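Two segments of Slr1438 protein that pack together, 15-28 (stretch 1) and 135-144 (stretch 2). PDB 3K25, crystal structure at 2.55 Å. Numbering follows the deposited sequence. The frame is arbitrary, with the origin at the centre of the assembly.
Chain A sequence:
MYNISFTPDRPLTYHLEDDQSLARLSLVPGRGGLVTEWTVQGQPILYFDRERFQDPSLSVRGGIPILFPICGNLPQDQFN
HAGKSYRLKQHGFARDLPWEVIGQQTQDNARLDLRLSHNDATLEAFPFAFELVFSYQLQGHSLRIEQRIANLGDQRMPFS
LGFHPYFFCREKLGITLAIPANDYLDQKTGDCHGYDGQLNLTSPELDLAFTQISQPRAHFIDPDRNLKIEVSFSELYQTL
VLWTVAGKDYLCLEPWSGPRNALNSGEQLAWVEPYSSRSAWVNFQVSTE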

# COMPACT_ATOMS: atom_id res chain seq x y z
N HIS A 15 -10.65 -0.97 15.40
CA HIS A 15 -11.03 0.44 15.23
C HIS A 15 -10.08 1.34 16.00
O HIS A 15 -9.90 1.18 17.21
CB HIS A 15 -12.45 0.66 15.72
CG HIS A 15 -13.48 -0.03 14.89
ND1 HIS A 15 -13.96 0.49 13.71
CD2 HIS A 15 -14.12 -1.22 15.06
CE1 HIS A 15 -14.85 -0.34 13.18
NE2 HIS A 15 -14.96 -1.38 13.98
N LEU A 16 -9.47 2.28 15.30
CA LEU A 16 -8.53 3.20 15.94
C LEU A 16 -9.09 4.61 15.93
O LEU A 16 -9.80 5.00 14.99
CB LEU A 16 -7.17 3.16 15.23
CG LEU A 16 -6.23 2.01 15.58
CD1 LEU A 16 -6.76 0.69 15.01
CD2 LEU A 16 -4.83 2.30 15.02
N GLU A 17 -8.78 5.37 16.98
CA GLU A 17 -9.26 6.74 17.06
C GLU A 17 -8.53 7.70 18.00
O GLU A 17 -7.85 7.29 18.95
CB GLU A 17 -10.75 6.74 17.43
CG GLU A 17 -11.12 7.67 18.57
CD GLU A 17 -12.59 7.68 18.87
OE1 GLU A 17 -13.37 8.19 18.04
OE2 GLU A 17 -12.98 7.18 19.95
N ASP A 18 -8.70 8.98 17.67
CA ASP A 18 -8.20 10.12 18.43
C ASP A 18 -9.44 11.02 18.49
O ASP A 18 -9.69 11.80 17.56
CB ASP A 18 -7.05 10.84 17.70
CG ASP A 18 -6.57 12.10 18.44
OD1 ASP A 18 -6.68 12.17 19.69
OD2 ASP A 18 -6.06 13.02 17.77
N ASP A 19 -10.22 10.87 19.56
CA ASP A 19 -11.45 11.64 19.75
C ASP A 19 -11.19 13.14 19.74
O ASP A 19 -12.12 13.93 19.66
CB ASP A 19 -12.17 11.25 21.06
CG ASP A 19 -11.29 11.38 22.29
OD1 ASP A 19 -10.39 12.25 22.31
OD2 ASP A 19 -11.50 10.61 23.26
N GLN A 20 -9.92 13.51 19.82
CA GLN A 20 -9.53 14.91 19.81
C GLN A 20 -9.50 15.44 18.39
O GLN A 20 -10.08 16.48 18.11
CB GLN A 20 -8.16 15.08 20.46
CG GLN A 20 -8.22 15.00 21.96
CD GLN A 20 -9.32 15.89 22.49
OE1 GLN A 20 -9.33 17.10 22.26
NE2 GLN A 20 -10.27 15.29 23.21
N SER A 21 -8.83 14.73 17.51
CA SER A 21 -8.73 15.16 16.12
C SER A 21 -9.93 14.64 15.35
O SER A 21 -10.07 14.93 14.17
CB SER A 21 -7.47 14.59 15.48
OG SER A 21 -7.50 13.17 15.52
N LEU A 22 -10.79 13.90 16.04
CA LEU A 22 -11.97 13.31 15.40
C LEU A 22 -11.51 12.39 14.28
O LEU A 22 -12.04 12.41 13.17
CB LEU A 22 -12.89 14.41 14.84
CG LEU A 22 -14.01 14.87 15.77
CD1 LEU A 22 -13.44 15.34 17.09
CD2 LEU A 22 -14.78 15.98 15.10
N ALA A 23 -10.50 11.58 14.59
CA ALA A 23 -9.95 10.65 13.62
C ALA A 23 -10.22 9.20 13.99
O ALA A 23 -9.98 8.78 15.13
CB ALA A 23 -8.45 10.88 13.48
N ARG A 24 -10.72 8.44 13.03
CA ARG A 24 -10.99 7.03 13.25
C ARG A 24 -10.58 6.20 12.05
O ARG A 24 -10.79 6.59 10.89
CB ARG A 24 -12.47 6.81 13.62
CG ARG A 24 -13.49 7.66 12.86
CD ARG A 24 -14.70 7.95 13.76
NE ARG A 24 -15.21 6.73 14.39
CZ ARG A 24 -15.66 6.67 15.64
NH1 ARG A 24 -15.64 7.75 16.41
NH2 ARG A 24 -16.10 5.52 16.14
N LEU A 25 -9.98 5.06 12.33
CA LEU A 25 -9.51 4.17 11.27
C LEU A 25 -9.97 2.73 11.51
O LEU A 25 -10.16 2.30 12.66
CB LEU A 25 -7.98 4.26 11.21
CG LEU A 25 -7.17 3.42 10.21
CD1 LEU A 25 -5.86 4.15 9.91
CD2 LEU A 25 -6.92 2.02 10.75
N SER A 26 -10.17 2.01 10.42
CA SER A 26 -10.60 0.63 10.49
C SER A 26 -9.55 -0.27 9.85
O SER A 26 -9.23 -0.12 8.67
CB SER A 26 -11.94 0.44 9.78
OG SER A 26 -12.93 1.30 10.33
N LEU A 27 -9.00 -1.19 10.64
CA LEU A 27 -7.99 -2.11 10.15
C LEU A 27 -8.45 -3.55 10.38
O LEU A 27 -8.84 -3.91 11.49
CB LEU A 27 -6.66 -1.81 10.85
CG LEU A 27 -5.48 -2.78 10.86
CD1 LEU A 27 -5.28 -3.45 9.53
CD2 LEU A 27 -4.26 -2.00 11.29
N VAL A 28 -8.45 -4.37 9.33
CA VAL A 28 -8.86 -5.76 9.44
C VAL A 28 -7.68 -6.68 9.05
O VAL A 28 -7.47 -7.00 7.88
CB VAL A 28 -10.16 -6.03 8.59
CG1 VAL A 28 -10.21 -5.10 7.42
CG2 VAL A 28 -10.25 -7.49 8.13
N SER A 135 3.75 -1.51 12.21
CA SER A 135 3.14 -0.76 13.29
C SER A 135 2.31 0.35 12.66
O SER A 135 2.82 1.16 11.88
CB SER A 135 4.22 -0.16 14.20
OG SER A 135 3.66 0.59 15.26
N TYR A 136 1.02 0.35 12.96
CA TYR A 136 0.14 1.38 12.43
C TYR A 136 -0.16 2.32 13.59
O TYR A 136 -0.70 1.91 14.61
CB TYR A 136 -1.15 0.76 11.90
CG TYR A 136 -0.95 -0.37 10.92
CD1 TYR A 136 -0.42 -1.59 11.33
CD2 TYR A 136 -1.34 -0.24 9.58
CE1 TYR A 136 -0.30 -2.65 10.46
CE2 TYR A 136 -1.21 -1.30 8.70
CZ TYR A 136 -0.70 -2.51 9.15
OH TYR A 136 -0.63 -3.60 8.31
N GLN A 137 0.21 3.58 13.42
CA GLN A 137 0.02 4.61 14.44
C GLN A 137 -0.86 5.71 13.90
O GLN A 137 -0.57 6.29 12.86
CB GLN A 137 1.38 5.15 14.85
CG GLN A 137 2.34 4.03 15.17
CD GLN A 137 3.76 4.47 15.30
OE1 GLN A 137 4.12 5.59 14.96
NE2 GLN A 137 4.61 3.57 15.79
N LEU A 138 -1.94 5.98 14.62
CA LEU A 138 -2.91 7.00 14.24
C LEU A 138 -2.93 8.15 15.24
O LEU A 138 -3.18 7.93 16.42
CB LEU A 138 -4.31 6.41 14.17
CG LEU A 138 -5.36 7.43 13.73
CD1 LEU A 138 -5.38 7.45 12.21
CD2 LEU A 138 -6.75 7.05 14.27
N GLN A 139 -2.64 9.36 14.77
CA GLN A 139 -2.68 10.55 15.61
C GLN A 139 -3.10 11.76 14.80
O GLN A 139 -2.80 11.85 13.61
CB GLN A 139 -1.33 10.88 16.25
CG GLN A 139 -1.26 12.39 16.57
CD GLN A 139 0.10 12.88 17.06
OE1 GLN A 139 1.14 12.52 16.50
NE2 GLN A 139 0.08 13.72 18.09
N GLY A 140 -3.77 12.68 15.47
CA GLY A 140 -4.21 13.90 14.82
C GLY A 140 -4.77 13.68 13.44
O GLY A 140 -5.79 13.03 13.28
N HIS A 141 -4.09 14.22 12.43
CA HIS A 141 -4.57 14.08 11.06
C HIS A 141 -3.66 13.25 10.19
O HIS A 141 -3.58 13.46 8.98
CB HIS A 141 -4.77 15.47 10.45
CG HIS A 141 -5.91 16.23 11.03
ND1 HIS A 141 -7.23 15.90 10.79
CD2 HIS A 141 -5.94 17.31 11.85
CE1 HIS A 141 -8.02 16.73 11.44
NE2 HIS A 141 -7.27 17.60 12.09
N SER A 142 -2.97 12.28 10.79
CA SER A 142 -2.08 11.46 9.99
C SER A 142 -2.03 9.99 10.38
O SER A 142 -2.42 9.60 11.48
CB SER A 142 -0.66 12.04 10.04
OG SER A 142 -0.08 11.86 11.32
N LEU A 143 -1.54 9.18 9.44
CA LEU A 143 -1.37 7.75 9.63
C LEU A 143 0.05 7.39 9.26
O LEU A 143 0.50 7.65 8.14
CB LEU A 143 -2.32 6.94 8.75
CG LEU A 143 -2.04 5.44 8.85
CD1 LEU A 143 -1.93 5.00 10.29
CD2 LEU A 143 -3.14 4.71 8.14
N ARG A 144 0.75 6.79 10.21
CA ARG A 144 2.14 6.38 10.00
C ARG A 144 2.21 4.87 10.15
O ARG A 144 1.62 4.30 11.07
CB ARG A 144 3.05 7.03 11.05
CG ARG A 144 4.53 6.77 10.85
CD ARG A 144 5.38 7.24 12.04
NE ARG A 144 6.81 7.27 11.73
CZ ARG A 144 7.35 8.09 10.82
NH1 ARG A 144 6.58 8.93 10.14
NH2 ARG A 144 8.66 8.06 10.59

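Each stretch is a β-hairpin, and the two hairpins pack through their side chains, with no backbone-to-backbone hydrogen bond between them. In the first, strands 15-18 and 23-28 are joined by paired bonds between Leu16 and Leu25 (N to O, 2.7 Å in both directions) and by Asp18 N to Ala23 O at 2.9 Å. In the second, strands 135-139 and 142-144 are held by Gln137 N to Arg144 O at 2.8 Å and Arg144 N to Gln137 O at 3.0 Å, and the chain turns at Gly140 and His141. Strand 135-139 runs at 34° to strand 15-18, with axes 6.6 Å apart at closest approach, and at 157° to strand 23-28, 7.8 Å apart. The hairpins draw nearest at their turns, where the CA atoms of Ser21 and Gly140 are 4.9 Å apart.

The main bump is Leu138, which has the largest covered area of any residue in the contact. Its CD2 enters a hollow in the first hairpin lined by both strands: it lies 3.7 Å from Leu16 O, 3.8 Å from Glu17 CA and 3.8 Å from Ala23 O, with Leu16 CB at 4.0 Å. The small side chain of Ala23 also borders this hollow, its CB 4.3 Å from Leu138 CD2. Since Glu17 and Arg24 point their CB atoms away, the methyl meets backbone at these positions; their side chains instead form a salt bridge, Arg24 NH1 to Glu17 OE1 at 2.8 Å.

Leu25 returns the fit. Its CD1 reaches both strands of the second hairpin, 4.1 Å from Leu138 CD1 and a tight 3.3 Å from Leu143 CD2. Farther along, Leu27 lays CD2 over one face of the Tyr136 ring, 3.7 Å from the ring centroid and 11° off its normal, a CH-π contact that sets a methyl against the flat π surface. All these partners direct CB toward the opposing stretch, so the apolar groups are buried together.

Polar chemistry takes over at the turns. Ser21 OG sits between two oxygens, 2.8 Å from Gly140 O and 2.7 Å from Asp18 OD2; which of them receives its proton is open. Asp18 OD2 accepts a weak bond from Gly140 N at 3.3 Å, tying its carboxylate to the facing turn. Gly140 has a positive phi, which by itself favours glycine; its carbonyl meets Ala23 CB, 3.4 Å from Gly140 O.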